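Local coordinates for protein fructuronate-tagaturonate epimerase UxaE from Cohnella laeviribosi in complex with 1 glycerol (Cohnella laeviribosi, PDB 6IL9) that probably interconverts D-fructuronate and D-tagaturonate, as a zinc-binding epimerase built on a TIM barrel, at residues 119-123 and 138-142; 165-169 and 253-258; 171-177 and 262-266. One frame throughout, in Å; residues are numbered along the deposited sequence.

Contact 1: 119-123 and 138-142; sequences ILAQQ and VIDAA
This is a beta-alpha unit of the TIM barrel: residues 119-123 belong to strand 117-124, while helix 135-149, the next long helix along the chain, contributes residues 138-142 and covers the strand from outside. The short axes come within 7.0 Å and run nearly antiparallel at 161°. In register, Leu-120 lies opposite Ala-142 (CA to CA 5.5 Å) and Ala-121 opposite Ile-139 (CA to CA 5.3 Å). The strand is extended except at Leu-120, where psi falls to -25°, so that Leu-120 and Ala-121 both direct CB toward the helix.

The cross-contact is apolar, with no direct hydrogen bond between the segments. Ala-121 CB sits 3.8 Å from Val-138 CG1, 3.9 Å from Ala-142 CB and 4.1 Å from Ile-139 CG1; the small side chains of Ala-121 and Ala-142 let the helix come this close to the strand. Leu-120 CB meets Ala-142 CB at 3.7 Å. Val-138 is in the t rotamer, its CG2 3.8 Å from Gln-123 CG and its CG1 3.7 Å from Gln-122 N.

Polar groups lie around this packing. A water oxygen lies within hydrogen-bonding distance of Val-138 O, at 2.8 Å, and makes at most a weak, long bond of 3.4 Å to Leu-120 O. Gln-122 points its CB away from the helix, into the barrel; its NE2 bonds to Thr-367 O, and its side chain lies about 4 Å from a bound glycerol and about 9 Å from the zinc ion. Gln-123, with chi1 and chi2 both m, curls back so that its NE2 donates to Gln-122 O at 2.9 Å.

Contact 2: 165-169 and 253-258; sequences EEDIR and YIYEKY
The Glu-165 carboxylate takes three bonds from one side of helix 234-259. Glu-165 OE1 accepts from Tyr-253 OH at 2.7 Å; Glu-165 OE2 accepts from Tyr-258 OH at 2.6 Å and forms a salt bridge with Lys-257 NZ at 2.9 Å. Lys-257, all trans along its side chain, donates from NZ to Tyr-253 OH at 3.0 Å, and Arg-169 NH1 donates to Tyr-258 OH at 3.0 Å. Glu-165 (chi1 m, chi2 t) thus drops as a knob into the hole between Tyr-253, Ile-254, Lys-257 and Tyr-258.

Beneath the charges, Ile-168 CD1 meets Ile-254 CD1 at 3.9 Å, and Ile-168 CG2 lies 3.9 Å from Tyr-258 CG. Both segments are helical, 253-258 with a wider pi-type turn at 255-258; the short axes approach to 11.7 Å and cross at -43°. Nearest in register are Glu-165 CA to Ile-254 CA at 8.1 Å and Arg-169 CA to Tyr-258 CA at 7.5 Å. Both isoleucines also touch strand 178-182, an arrangement typical of neighbouring outer helices in a TIM barrel.

Contact 3: 171-177 and 262-266; sequences ALDLGFT and AGRAV
Ala-262 lies in the connection between helix 234-259 and strand 267-271, turning CB toward Leu-172, whose CD2 lies 4.1 Å from Ala-262 CB. Gly-263 follows at positive phi (76°) and reverses the chain without touching 171-177. Next comes Arg-264, extended in its backbone (-157/166), with chi1 p and chi2 and chi3 t, so its guanidinium reaches straight to the C-terminal end of helix 165-173. That helix closes in a Schellman motif: Gly-175 has phi 95°, Phe-176 N bonds to Ala-171 O at 3.1 Å and Gly-175 N to Leu-172 O at 3.3 Å. Arg-264 NH2 donates to Leu-172 O at 3.0 Å and to Phe-176 O at 2.8 Å, and NH1 shares the latter acceptor, also at 3.0 Å from Phe-176 O. Carbonyls at the helix end are thus met by a positive charge. Past Ala-265, Val-266 places CG2 3.9 Å from Leu-172 CD2, while its CA makes a CA-H...O contact of 3.5 Å with Thr-177 O. From here the two segments lead into adjacent parallel barrel strands, 178-182 and 267-271; Thr-177 already shares backbone hydrogen bonds with Asp-267 and, on strand 156-162, with Ala-157, and Phe-176 packs against helix 135-149.

Along the chain, contact 1 closes before the other two open, whereas contacts 2 and 3 alternate their segments. Contacts 2 and 3 share helix 165-173, their centres are 11 Å apart, and they touch where Tyr-258 O meets Leu-172 CD1 at 3.6 Å. Contact 1, centred 14 Å from contact 3, joins it through Ile-139 CD1, 3.5 Å from both Leu-174 O and Phe-176 CE1; contacts 1 and 2 stay apart, about 9 Å between nearest atoms. Together they follow the barrel wall from helix 135-149 through helix 165-173 to helix 234-259. Contact 1 comes near the bound glycerol through Gln-122; contact 2 pairs outer helices, and contact 3 joins one helix end to the loop before strand 267-271.

Contact 1: 119-123 and 138-142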
# COMPACT_ATOMS: atom_id res chain seq x y z
N ILE A 119 -3.62 1.64 -7.05
CA ILE A 119 -2.43 0.81 -6.92
C ILE A 119 -2.91 -0.43 -6.17
O ILE A 119 -2.90 -0.48 -4.94
CB ILE A 119 -1.29 1.54 -6.21
CG1 ILE A 119 -1.09 2.94 -6.82
CG2 ILE A 119 0.00 0.71 -6.30
CD1 ILE A 119 -0.81 2.96 -8.33
N LEU A 120 -3.37 -1.43 -6.92
CA LEU A 120 -4.08 -2.56 -6.32
C LEU A 120 -3.15 -3.58 -5.72
O LEU A 120 -3.56 -4.36 -4.85
CB LEU A 120 -4.96 -3.26 -7.35
CG LEU A 120 -6.28 -2.67 -7.76
CD1 LEU A 120 -6.83 -3.59 -8.84
CD2 LEU A 120 -7.23 -2.63 -6.57
N ALA A 121 -1.92 -3.65 -6.22
CA ALA A 121 -0.89 -4.56 -5.72
C ALA A 121 0.10 -3.71 -4.94
O ALA A 121 0.87 -2.95 -5.53
CB ALA A 121 -0.21 -5.30 -6.87
N GLN A 122 0.09 -3.83 -3.62
CA GLN A 122 0.99 -3.03 -2.81
C GLN A 122 1.23 -3.78 -1.51
O GLN A 122 0.30 -3.93 -0.72
CB GLN A 122 0.39 -1.65 -2.54
CG GLN A 122 1.16 -0.86 -1.49
CD GLN A 122 0.26 0.02 -0.66
OE1 GLN A 122 -0.23 1.04 -1.13
NE2 GLN A 122 0.02 -0.37 0.59
N GLN A 123 2.46 -4.25 -1.29
CA GLN A 123 2.84 -4.87 -0.03
C GLN A 123 4.30 -4.54 0.24
O GLN A 123 5.10 -4.40 -0.70
CB GLN A 123 2.63 -6.39 -0.04
CG GLN A 123 1.18 -6.86 0.12
CD GLN A 123 0.66 -6.61 1.53
OE1 GLN A 123 0.82 -7.46 2.41
NE2 GLN A 123 0.04 -5.45 1.74
N VAL A 138 0.93 -11.16 -4.89
CA VAL A 138 0.31 -9.85 -4.73
C VAL A 138 -0.19 -9.33 -6.08
O VAL A 138 -1.33 -8.88 -6.21
CB VAL A 138 1.29 -8.87 -4.05
CG1 VAL A 138 0.67 -7.49 -3.91
CG2 VAL A 138 1.68 -9.41 -2.66
N ILE A 139 0.66 -9.42 -7.11
CA ILE A 139 0.21 -9.00 -8.44
C ILE A 139 -0.86 -9.97 -8.97
O ILE A 139 -1.83 -9.53 -9.59
CB ILE A 139 1.40 -8.86 -9.41
CG1 ILE A 139 2.31 -7.71 -8.96
CG2 ILE A 139 0.90 -8.60 -10.83
CD1 ILE A 139 3.49 -7.42 -9.95
N ASP A 140 -0.71 -11.28 -8.70
CA ASP A 140 -1.75 -12.24 -9.11
C ASP A 140 -3.12 -11.78 -8.64
O ASP A 140 -4.08 -11.75 -9.41
CB ASP A 140 -1.49 -13.64 -8.53
CG ASP A 140 -0.32 -14.38 -9.18
OD1 ASP A 140 0.15 -14.02 -10.28
OD2 ASP A 140 0.13 -15.38 -8.55
N ALA A 141 -3.23 -11.43 -7.35
CA ALA A 141 -4.52 -11.08 -6.78
C ALA A 141 -5.09 -9.83 -7.45
O ALA A 141 -6.29 -9.77 -7.74
CB ALA A 141 -4.40 -10.87 -5.27
N ALA A 142 -4.24 -8.84 -7.74
CA ALA A 142 -4.70 -7.63 -8.41
C ALA A 142 -5.13 -7.90 -9.85
O ALA A 142 -6.15 -7.36 -10.30
CB ALA A 142 -3.61 -6.56 -8.38
O HOH W 1 -2.88 -7.59 -4.20

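Contact 2: 165-169 and 253-258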
# COMPACT_ATOMS: atom_id res chain seq x y z
N GLU A 165 19.01 -3.54 -2.54
CA GLU A 165 19.08 -3.55 -4.00
C GLU A 165 18.51 -4.84 -4.58
O GLU A 165 17.89 -4.81 -5.65
CB GLU A 165 20.53 -3.37 -4.45
CG GLU A 165 21.12 -2.03 -4.08
CD GLU A 165 22.49 -1.80 -4.69
OE1 GLU A 165 23.36 -1.25 -3.99
OE2 GLU A 165 22.68 -2.16 -5.87
N GLU A 166 18.70 -5.97 -3.89
CA GLU A 166 18.15 -7.23 -4.36
C GLU A 166 16.63 -7.16 -4.49
O GLU A 166 16.05 -7.69 -5.44
CB GLU A 166 18.55 -8.37 -3.42
CG GLU A 166 18.71 -9.71 -4.10
CD GLU A 166 18.31 -10.89 -3.22
OE1 GLU A 166 18.04 -11.98 -3.76
OE2 GLU A 166 18.28 -10.72 -1.98
N ASP A 167 15.98 -6.50 -3.53
CA ASP A 167 14.53 -6.37 -3.54
C ASP A 167 14.06 -5.40 -4.63
O ASP A 167 13.01 -5.63 -5.25
CB ASP A 167 14.04 -5.91 -2.17
CG ASP A 167 14.24 -6.96 -1.09
OD1 ASP A 167 14.22 -8.17 -1.43
OD2 ASP A 167 14.42 -6.60 0.09
N ILE A 168 14.83 -4.35 -4.89
CA ILE A 168 14.52 -3.44 -6.00
C ILE A 168 14.63 -4.18 -7.33
O ILE A 168 13.78 -4.02 -8.22
CB ILE A 168 15.46 -2.22 -5.95
CG1 ILE A 168 15.20 -1.43 -4.66
CG2 ILE A 168 15.29 -1.36 -7.18
CD1 ILE A 168 16.29 -0.42 -4.34
N ARG A 169 15.69 -4.97 -7.50
CA ARG A 169 15.83 -5.77 -8.72
C ARG A 169 14.68 -6.74 -8.88
O ARG A 169 14.15 -6.92 -9.98
CB ARG A 169 17.16 -6.54 -8.69
CG ARG A 169 18.39 -5.67 -8.85
CD ARG A 169 19.61 -6.51 -9.24
NE ARG A 169 19.96 -7.49 -8.21
CZ ARG A 169 20.73 -7.23 -7.16
NH1 ARG A 169 21.24 -6.01 -6.97
NH2 ARG A 169 20.99 -8.19 -6.28
N TYR A 253 21.72 7.40 -6.44
CA TYR A 253 22.38 6.16 -6.82
C TYR A 253 21.37 5.12 -7.29
O TYR A 253 21.57 4.46 -8.32
CB TYR A 253 23.18 5.64 -5.62
CG TYR A 253 23.60 4.18 -5.69
CD1 TYR A 253 24.68 3.78 -6.47
CD2 TYR A 253 22.94 3.22 -4.93
CE1 TYR A 253 25.09 2.45 -6.51
CE2 TYR A 253 23.33 1.88 -4.96
CZ TYR A 253 24.40 1.51 -5.76
OH TYR A 253 24.80 0.19 -5.80
N ILE A 254 20.28 4.97 -6.55
CA ILE A 254 19.24 4.01 -6.93
C ILE A 254 18.56 4.45 -8.22
O ILE A 254 18.31 3.64 -9.12
CB ILE A 254 18.22 3.85 -5.78
CG1 ILE A 254 18.87 3.17 -4.56
CG2 ILE A 254 17.00 3.08 -6.25
CD1 ILE A 254 19.48 1.80 -4.84
N TYR A 255 18.22 5.74 -8.32
CA TYR A 255 17.58 6.22 -9.54
C TYR A 255 18.43 5.91 -10.77
O TYR A 255 17.94 5.38 -11.77
CB TYR A 255 17.30 7.73 -9.46
CG TYR A 255 16.69 8.19 -10.76
CD1 TYR A 255 15.35 7.89 -11.06
CD2 TYR A 255 17.45 8.85 -11.73
CE1 TYR A 255 14.79 8.25 -12.26
CE2 TYR A 255 16.88 9.22 -12.95
CZ TYR A 255 15.55 8.92 -13.20
OH TYR A 255 14.98 9.27 -14.40
N GLU A 256 19.73 6.22 -10.70
CA GLU A 256 20.58 6.04 -11.87
C GLU A 256 20.86 4.56 -12.14
O GLU A 256 20.94 4.16 -13.30
CB GLU A 256 21.88 6.82 -11.70
CG GLU A 256 21.66 8.32 -11.71
CD GLU A 256 22.91 9.13 -11.37
OE1 GLU A 256 23.92 8.55 -10.93
OE2 GLU A 256 22.87 10.36 -11.56
N LYS A 257 20.99 3.75 -11.09
CA LYS A 257 21.34 2.34 -11.28
C LYS A 257 20.15 1.52 -11.78
O LYS A 257 20.32 0.64 -12.63
CB LYS A 257 21.89 1.74 -9.98
CG LYS A 257 22.57 0.37 -10.17
CD LYS A 257 23.32 -0.08 -8.92
CE LYS A 257 23.92 -1.48 -9.11
NZ LYS A 257 24.67 -1.94 -7.90
N TYR A 258 18.94 1.81 -11.28
CA TYR A 258 17.80 0.91 -11.45
C TYR A 258 16.57 1.53 -12.12
O TYR A 258 15.86 0.83 -12.84
CB TYR A 258 17.36 0.36 -10.09
CG TYR A 258 18.38 -0.58 -9.48
CD1 TYR A 258 18.70 -1.78 -10.09
CD2 TYR A 258 19.03 -0.25 -8.30
CE1 TYR A 258 19.63 -2.63 -9.55
CE2 TYR A 258 19.96 -1.10 -7.73
CZ TYR A 258 20.25 -2.29 -8.37
OH TYR A 258 21.18 -3.14 -7.81

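Contact 3: 171-177 and 262-266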
# COMPACT_ATOMS: atom_id res chain seq x y z
N ALA A 171 11.57 -6.51 -7.61
CA ALA A 171 10.37 -5.76 -7.96
C ALA A 171 10.35 -5.41 -9.44
O ALA A 171 9.32 -5.57 -10.11
CB ALA A 171 10.29 -4.49 -7.11
N LEU A 172 11.47 -4.94 -9.98
CA LEU A 172 11.47 -4.59 -11.40
C LEU A 172 11.31 -5.82 -12.27
O LEU A 172 10.59 -5.79 -13.28
CB LEU A 172 12.75 -3.83 -11.75
CG LEU A 172 12.83 -2.41 -11.19
CD1 LEU A 172 14.27 -1.92 -11.12
CD2 LEU A 172 12.01 -1.48 -12.06
N ASP A 173 11.96 -6.93 -11.89
CA ASP A 173 11.87 -8.16 -12.66
C ASP A 173 10.46 -8.73 -12.68
O ASP A 173 10.07 -9.38 -13.65
CB ASP A 173 12.82 -9.21 -12.08
CG ASP A 173 14.27 -8.86 -12.27
OD1 ASP A 173 14.57 -8.10 -13.21
OD2 ASP A 173 15.12 -9.34 -11.48
N LEU A 174 9.70 -8.50 -11.62
CA LEU A 174 8.36 -9.05 -11.49
C LEU A 174 7.27 -8.15 -12.07
O LEU A 174 6.09 -8.51 -12.00
CB LEU A 174 8.08 -9.36 -10.02
CG LEU A 174 8.85 -10.54 -9.43
CD1 LEU A 174 8.52 -10.74 -7.96
CD2 LEU A 174 8.57 -11.81 -10.23
N GLY A 175 7.63 -7.00 -12.64
CA GLY A 175 6.67 -6.18 -13.33
C GLY A 175 6.07 -5.06 -12.51
O GLY A 175 5.07 -4.47 -12.95
N PHE A 176 6.63 -4.75 -11.35
CA PHE A 176 6.08 -3.65 -10.56
C PHE A 176 6.29 -2.33 -11.30
O PHE A 176 7.29 -2.14 -12.00
CB PHE A 176 6.72 -3.62 -9.18
CG PHE A 176 6.14 -4.65 -8.25
CD1 PHE A 176 6.55 -5.97 -8.33
CD2 PHE A 176 5.13 -4.31 -7.36
CE1 PHE A 176 5.99 -6.94 -7.51
CE2 PHE A 176 4.58 -5.27 -6.52
CZ PHE A 176 4.99 -6.59 -6.61
N THR A 177 5.31 -1.45 -11.17
CA THR A 177 5.28 -0.20 -11.92
C THR A 177 5.53 1.01 -11.03
O THR A 177 5.75 2.11 -11.55
CB THR A 177 3.94 -0.04 -12.64
OG1 THR A 177 2.86 -0.19 -11.71
CG2 THR A 177 3.82 -1.09 -13.72
N ALA A 262 15.40 1.10 -16.37
CA ALA A 262 14.41 0.03 -16.31
C ALA A 262 13.87 -0.37 -17.68
O ALA A 262 13.31 -1.47 -17.81
CB ALA A 262 13.24 0.44 -15.41
N GLY A 263 14.00 0.47 -18.70
CA GLY A 263 13.49 0.13 -20.01
C GLY A 263 11.99 0.24 -20.16
O GLY A 263 11.45 -0.15 -21.21
N ARG A 264 11.29 0.75 -19.15
CA ARG A 264 9.86 0.97 -19.17
C ARG A 264 9.57 2.05 -18.14
O ARG A 264 10.42 2.37 -17.31
CB ARG A 264 9.08 -0.32 -18.87
CG ARG A 264 9.44 -0.94 -17.52
CD ARG A 264 8.86 -2.36 -17.38
NE ARG A 264 9.23 -2.97 -16.11
CZ ARG A 264 8.57 -2.76 -14.97
NH1 ARG A 264 7.53 -1.94 -14.97
NH2 ARG A 264 8.96 -3.35 -13.84
N ALA A 265 8.36 2.60 -18.19
CA ALA A 265 7.97 3.64 -17.25
C ALA A 265 7.84 3.08 -15.83
O ALA A 265 7.21 2.03 -15.63
CB ALA A 265 6.65 4.27 -17.69
N VAL A 266 8.42 3.78 -14.86
CA VAL A 266 8.37 3.39 -13.46
C VAL A 266 8.09 4.64 -12.63
O VAL A 266 8.74 5.67 -12.83
CB VAL A 266 9.69 2.73 -12.99
CG1 VAL A 266 9.71 2.58 -11.48
CG2 VAL A 266 9.88 1.37 -13.66